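Local atomic coordinates of uncharacterized protein (Xanthomonas campestris pv. campestris, PDB entry 3HIU), a protein that is of unknown function but belongs to the DUF892 family of ferritin-like four-helix proteins and binds a sodium ion in this crystal. Residues Q44-E47 with E48-Q52; G55-R58 with C59-L63. All coordinates share one frame; numbering follows the deposited sequence.

Overall arrangement
Both contacts are local, between side chains about one helical turn apart, and both lie on helix 36-62, one of the four long helices (2-28, 36-62, 94-120 and 124-159) of a ferritin-like bundle. Contact 1 comes first along the chain, near the middle of the helix; contact 2 follows toward its C-terminal end, and the two centres are about 17 Å apart. Contact 1, its centre about 8 Å from the centre of the chain, contributes Thr-49 and Gln-52 to the sodium site between the helices. The centre of contact 2 is about 17 Å from that of the chain, where helix 36-62 runs out at Leu-62. One helix thus carries ion-binding residues midway and mainly apolar inward-facing ones near its end.

Contact 1 (Q44-E47 with E48-Q52); sequences QHVE and ETQQQ. With NA (sodium ion), chain J.
At the sodium site inside the ferritin-like bundle, two turns of helix 36-62 give Thr-49 and Gln-52 to the ion, with the His-45 ring beside it, while Glu-48 bridges Gln-44 and His-45. The carboxylate of Glu-48 takes two donors from the same helical stretch, and Arg-41 as a third, in a salt bridge to OE2. OE1 accepts a hydrogen bond from NE2 of Gln-44 at 2.9 Å through its syn lone pair. This bond is bent, 138° at the hydrogen, and the amide and carboxylate planes are steeply inclined. OE2 takes ND1 of His-45 at 3.0 Å on its anti lone pair, a His-carboxylate hydrogen bond that meets the ring at its edge, somewhat out of its plane. A chi1 of -159° leaves CG of His-45 beside the carbonyl carbon, on the side from which ND1 reaches Glu-48. The imidazole is held at both nitrogens, since NE2 is hydrogen-bonded to Glu-137 of helix 124-159. Thr-49 OG1 sits over the ring centre, 4.1 Å above its plane. This hydroxyl oxygen binds sodium at 2.6 Å and makes a weak hydrogen bond to His-45 O, the same carbonyl that accepts Thr-49 N. Gln-52 coordinates the ion through OE1 at 2.8 Å, while its NE2 is hydrogen-bonded to Gln-136 and, weakly, to Glu-137. Glu-22 and Met-25 of helix 2-28 touch Thr-49.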
ATOM      1  N   GLN B  44       7.894 -16.646   7.760  1.00 37.77           N
ATOM      2  CA  GLN B  44       7.180 -16.542   9.026  1.00 43.03           C
ATOM      3  C   GLN B  44       5.821 -15.879   8.861  1.00 39.35           C
ATOM      4  O   GLN B  44       4.879 -16.197   9.590  1.00 33.76           O
ATOM      5  CB  GLN B  44       8.014 -15.744  10.024  1.00 53.85           C
ATOM      6  CG  GLN B  44       7.304 -15.415  11.326  1.00 61.38           C
ATOM      7  CD  GLN B  44       8.149 -14.527  12.221  1.00 68.95           C
ATOM      8  OE1 GLN B  44       9.312 -14.251  11.916  1.00 69.06           O
ATOM      9  NE2 GLN B  44       7.570 -14.073  13.328  1.00 72.80           N
ATOM     10  N   HIS B  45       5.719 -14.947   7.916  1.00 42.56           N
ATOM     11  CA  HIS B  45       4.450 -14.254   7.699  1.00 45.32           C
ATOM     12  C   HIS B  45       3.492 -15.033   6.796  1.00 41.83           C
ATOM     13  O   HIS B  45       2.276 -14.822   6.848  1.00 37.54           O
ATOM     14  CB  HIS B  45       4.659 -12.826   7.180  1.00 46.46           C
ATOM     15  CG  HIS B  45       3.477 -11.925   7.402  1.00 44.74           C
ATOM     16  ND1 HIS B  45       2.690 -11.993   8.530  1.00 43.00           N
ATOM     17  CD2 HIS B  45       2.966 -10.923   6.649  1.00 45.70           C
ATOM     18  CE1 HIS B  45       1.737 -11.081   8.459  1.00 47.39           C
ATOM     19  NE2 HIS B  45       1.881 -10.418   7.325  1.00 49.13           N
ATOM     20  N   VAL B  46       4.031 -15.936   5.980  1.00 39.79           N
ATOM     21  CA  VAL B  46       3.171 -16.839   5.215  1.00 40.34           C
ATOM     22  C   VAL B  46       2.375 -17.729   6.167  1.00 40.94           C
ATOM     23  O   VAL B  46       1.221 -18.058   5.899  1.00 41.36           O
ATOM     24  CB  VAL B  46       3.951 -17.696   4.195  1.00 37.39           C
ATOM     25  CG1 VAL B  46       3.083 -18.842   3.683  1.00 34.45           C
ATOM     26  CG2 VAL B  46       4.411 -16.836   3.033  1.00 39.24           C
ATOM     27  N   GLU B  47       2.989 -18.093   7.291  1.00 38.61           N
ATOM     28  CA  GLU B  47       2.322 -18.918   8.297  1.00 42.67           C
ATOM     29  C   GLU B  47       1.366 -18.096   9.170  1.00 33.38           C
ATOM     30  O   GLU B  47       0.256 -18.526   9.460  1.00 31.49           O
ATOM     31  CB  GLU B  47       3.354 -19.650   9.154  1.00 52.73           C
ATOM     32  CG  GLU B  47       4.180 -20.674   8.387  1.00 63.48           C
ATOM     33  CD  GLU B  47       3.449 -21.993   8.214  1.00 74.85           C
ATOM     34  OE1 GLU B  47       3.824 -22.782   7.315  1.00 75.67           O
ATOM     35  OE2 GLU B  47       2.496 -22.238   8.985  1.00 80.75           O
ATOM     36  N   GLU B  48       1.808 -16.913   9.578  1.00 29.11           N
ATOM     37  CA  GLU B  48       0.958 -15.959  10.277  1.00 33.39           C
ATOM     38  C   GLU B  48      -0.315 -15.637   9.475  1.00 38.19           C
ATOM     39  O   GLU B  48      -1.408 -15.612  10.048  1.00 37.74           O
ATOM     40  CB  GLU B  48       1.734 -14.667  10.594  1.00 39.10           C
ATOM     41  CG  GLU B  48       2.549 -14.721  11.893  1.00 48.68           C
ATOM     42  CD  GLU B  48       3.908 -14.011  11.814  1.00 58.86           C
ATOM     43  OE1 GLU B  48       4.816 -14.383  12.595  1.00 63.94           O
ATOM     44  OE2 GLU B  48       4.079 -13.092  10.982  1.00 59.00           O
ATOM     45  N   THR B  49      -0.174 -15.392   8.166  1.00 32.64           N
ATOM     46  CA  THR B  49      -1.322 -15.095   7.296  1.00 29.80           C
ATOM     47  C   THR B  49      -2.327 -16.231   7.288  1.00 39.71           C
ATOM     48  O   THR B  49      -3.521 -16.024   7.502  1.00 41.87           O
ATOM     49  CB  THR B  49      -0.902 -14.846   5.834  1.00 33.50           C
ATOM     50  OG1 THR B  49      -0.396 -13.515   5.707  1.00 41.84           O
ATOM     51  CG2 THR B  49      -2.098 -14.994   4.902  1.00 30.44           C
ATOM     52  N   GLN B  50      -1.846 -17.438   7.022  1.00 46.22           N
ATOM     53  CA  GLN B  50      -2.709 -18.607   7.059  1.00 53.30           C
ATOM     54  C   GLN B  50      -3.571 -18.607   8.326  1.00 57.89           C
ATOM     55  O   GLN B  50      -4.755 -18.946   8.284  1.00 59.61           O
ATOM     56  CB  GLN B  50      -1.868 -19.876   6.959  1.00 52.01           C
ATOM     57  CG  GLN B  50      -1.085 -19.946   5.665  1.00 54.39           C
ATOM     58  CD  GLN B  50       0.063 -20.929   5.725  1.00 60.21           C
ATOM     59  OE1 GLN B  50       0.284 -21.582   6.744  1.00 62.43           O
ATOM     60  NE2 GLN B  50       0.805 -21.037   4.629  1.00 63.75           N
ATOM     61  N   GLN B  51      -2.974 -18.199   9.442  1.00 56.31           N
ATOM     62  CA  GLN B  51      -3.685 -18.123  10.714  1.00 55.21           C
ATOM     63  C   GLN B  51      -4.615 -16.908  10.823  1.00 57.98           C
ATOM     64  O   GLN B  51      -5.573 -16.921  11.596  1.00 64.11           O
ATOM     65  CB  GLN B  51      -2.694 -18.146  11.872  1.00 51.40           C
ATOM     66  CG  GLN B  51      -1.943 -19.450  11.970  1.00 55.15           C
ATOM     67  CD  GLN B  51      -1.469 -19.732  13.372  1.00 63.35           C
ATOM     68  OE1 GLN B  51      -1.163 -18.810  14.129  1.00 67.67           O
ATOM     69  NE2 GLN B  51      -1.405 -21.010  13.730  1.00 64.16           N
ATOM     70  N   GLN B  52      -4.333 -15.861  10.052  1.00 51.62           N
ATOM     71  CA  GLN B  52      -5.208 -14.695  10.005  1.00 43.97           C
ATOM     72  C   GLN B  52      -6.572 -15.042   9.431  1.00 47.74           C
ATOM     73  O   GLN B  52      -7.573 -15.006  10.140  1.00 44.84           O
ATOM     74  CB  GLN B  52      -4.570 -13.569   9.196  1.00 32.93           C
ATOM     75  CG  GLN B  52      -3.682 -12.707  10.038  1.00 35.03           C
ATOM     76  CD  GLN B  52      -2.794 -11.808   9.219  1.00 39.27           C
ATOM     77  OE1 GLN B  52      -3.018 -11.607   8.024  1.00 40.48           O
ATOM     78  NE2 GLN B  52      -1.768 -11.264   9.859  1.00 40.80           N
TER
HETATM   79 NA    NA J   2      -0.967 -11.061   6.164  1.00 40.71          NA

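Contact 2 (G55-R58 with C59-L63); sequences GVQR and CLELL
Gln-57 and Glu-61 form an i to i+4 side-chain pair on the last turns of helix 36-62, within the ferritin-like four-helix bundle. A chi1 of 154° and an extended chain carry the Gln-57 amide along the helix to the Glu-61 carboxylate, whose own CG lies opposite the carbonyl carbon. NE2 of Gln-57 donates to OE2 of Glu-61 at 2.6 Å in a nearly straight bond, 167° at the hydrogen. The acceptor lies in the plane of the Gln-57 amide, yet the donor approaches from above the carboxylate plane, and the two flat groups stand 80° apart. CG of Gln-57 also lies against the carboxylate carbon, 3.5 Å from CD of Glu-61. On the buried side, Val-56 and Leu-60 touch loosely, and Leu-60 also packs on Gln-12 of helix 2-28 and on Ile-67 and Pro-68 in the following loop. Cys-59 faces helix 124-159 at Val-126 and Ile-129, and Leu-11 of helix 2-28. CA of Gly-55 lies over one face of the Arg-58 guanidinium, offset toward the rim; a crystal neighbour also touches this arginine. Cys-59 turns its thiol back along the preceding turn, SG lying 3.5 Å from Gly-55 O.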
ATOM      1  N   GLY B  55      -8.641 -17.137  11.133  1.00 40.30           N
ATOM      2  CA  GLY B  55      -9.281 -16.376  12.190  1.00 38.08           C
ATOM      3  C   GLY B  55     -10.451 -15.607  11.612  1.00 35.36           C
ATOM      4  O   GLY B  55     -11.519 -15.513  12.213  1.00 42.02           O
ATOM      5  N   VAL B  56     -10.245 -15.053  10.428  1.00 28.75           N
ATOM      6  CA  VAL B  56     -11.304 -14.356   9.748  1.00 26.94           C
ATOM      7  C   VAL B  56     -12.455 -15.326   9.506  1.00 31.99           C
ATOM      8  O   VAL B  56     -13.627 -14.980   9.693  1.00 25.39           O
ATOM      9  CB  VAL B  56     -10.809 -13.760   8.413  1.00 30.31           C
ATOM     10  CG1 VAL B  56     -11.948 -13.108   7.677  1.00 33.07           C
ATOM     11  CG2 VAL B  56      -9.721 -12.751   8.657  1.00 25.70           C
ATOM     12  N   GLN B  57     -12.130 -16.555   9.111  1.00 34.82           N
ATOM     13  CA  GLN B  57     -13.172 -17.515   8.726  1.00 35.05           C
ATOM     14  C   GLN B  57     -14.006 -17.939   9.919  1.00 40.99           C
ATOM     15  O   GLN B  57     -15.211 -18.155   9.792  1.00 45.00           O
ATOM     16  CB  GLN B  57     -12.593 -18.759   8.062  1.00 35.25           C
ATOM     17  CG  GLN B  57     -13.487 -19.970   8.232  1.00 40.04           C
ATOM     18  CD  GLN B  57     -13.232 -21.041   7.203  1.00 48.86           C
ATOM     19  OE1 GLN B  57     -12.321 -20.928   6.383  1.00 53.01           O
ATOM     20  NE2 GLN B  57     -14.042 -22.093   7.233  1.00 52.55           N
ATOM     21  N   ARG B  58     -13.358 -18.074  11.071  1.00 38.11           N
ATOM     22  CA  ARG B  58     -14.083 -18.296  12.307  1.00 41.86           C
ATOM     23  C   ARG B  58     -15.087 -17.166  12.540  1.00 48.50           C
ATOM     24  O   ARG B  58     -16.178 -17.386  13.086  1.00 52.00           O
ATOM     25  CB  ARG B  58     -13.117 -18.407  13.477  1.00 40.00           C
ATOM     26  CG  ARG B  58     -12.230 -19.631  13.399  1.00 46.11           C
ATOM     27  CD  ARG B  58     -11.849 -20.123  14.791  1.00 50.48           C
ATOM     28  NE  ARG B  58     -11.575 -19.011  15.699  1.00 56.75           N
ATOM     29  CZ  ARG B  58     -10.358 -18.563  16.005  1.00 56.10           C
ATOM     30  NH1 ARG B  58     -10.217 -17.542  16.842  1.00 46.19           N
ATOM     31  NH2 ARG B  58      -9.282 -19.138  15.481  1.00 62.16           N
ATOM     32  N   CYS B  59     -14.718 -15.961  12.109  1.00 41.68           N
ATOM     33  CA  CYS B  59     -15.589 -14.797  12.233  1.00 35.71           C
ATOM     34  C   CYS B  59     -16.717 -14.812  11.201  1.00 35.00           C
ATOM     35  O   CYS B  59     -17.803 -14.291  11.445  1.00 41.37           O
ATOM     36  CB  CYS B  59     -14.780 -13.504  12.109  1.00 34.96           C
ATOM     37  SG  CYS B  59     -13.736 -13.119  13.538  1.00 41.27           S
ATOM     38  N   LEU B  60     -16.460 -15.414  10.048  1.00 31.02           N
ATOM     39  CA  LEU B  60     -17.492 -15.544   9.023  1.00 34.75           C
ATOM     40  C   LEU B  60     -18.450 -16.691   9.360  1.00 33.78           C
ATOM     41  O   LEU B  60     -19.648 -16.622   9.075  1.00 32.49           O
ATOM     42  CB  LEU B  60     -16.866 -15.740   7.635  1.00 34.43           C
ATOM     43  CG  LEU B  60     -16.447 -14.478   6.866  1.00 28.15           C
ATOM     44  CD1 LEU B  60     -15.537 -14.823   5.681  1.00 24.86           C
ATOM     45  CD2 LEU B  60     -17.676 -13.681   6.409  1.00 24.95           C
ATOM     46  N   GLU B  61     -17.918 -17.741   9.975  1.00 32.01           N
ATOM     47  CA  GLU B  61     -18.741 -18.854  10.424  1.00 35.65           C
ATOM     48  C   GLU B  61     -19.639 -18.436  11.590  1.00 38.99           C
ATOM     49  O   GLU B  61     -20.801 -18.827  11.659  1.00 45.82           O
ATOM     50  CB  GLU B  61     -17.862 -20.058  10.779  1.00 36.49           C
ATOM     51  CG  GLU B  61     -17.231 -20.692   9.546  1.00 40.52           C
ATOM     52  CD  GLU B  61     -16.114 -21.670   9.858  1.00 42.36           C
ATOM     53  OE1 GLU B  61     -15.457 -21.525  10.908  1.00 49.47           O
ATOM     54  OE2 GLU B  61     -15.884 -22.581   9.037  1.00 38.65           O
ATOM     55  N   LEU B  62     -19.101 -17.624  12.491  1.00 39.69           N
ATOM     56  CA  LEU B  62     -19.879 -17.088  13.604  1.00 43.69           C
ATOM     57  C   LEU B  62     -21.116 -16.271  13.184  1.00 46.29           C
ATOM     58  O   LEU B  62     -22.199 -16.450  13.745  1.00 50.67           O
ATOM     59  CB  LEU B  62     -18.995 -16.235  14.521  1.00 43.66           C
ATOM     60  CG  LEU B  62     -19.757 -15.277  15.450  1.00 45.34           C
ATOM     61  CD1 LEU B  62     -20.545 -16.065  16.507  1.00 51.51           C
ATOM     62  CD2 LEU B  62     -18.841 -14.237  16.102  1.00 38.69           C
ATOM     63  N   LEU B  63     -20.951 -15.368  12.219  1.00 39.39           N
ATOM     64  CA  LEU B  63     -22.014 -14.421  11.865  1.00 40.62           C
ATOM     65  C   LEU B  63     -22.861 -14.916  10.690  1.00 46.34           C
ATOM     66  O   LEU B  63     -23.666 -14.164  10.132  1.00 48.53           O
ATOM     67  CB  LEU B  63     -21.417 -13.046  11.536  1.00 39.47           C
ATOM     68  CG  LEU B  63     -20.668 -12.314  12.654  1.00 37.73           C
ATOM     69  CD1 LEU B  63     -19.596 -11.400  12.087  1.00 34.75           C
ATOM     70  CD2 LEU B  63     -21.634 -11.536  13.521  1.00 39.79           C
TER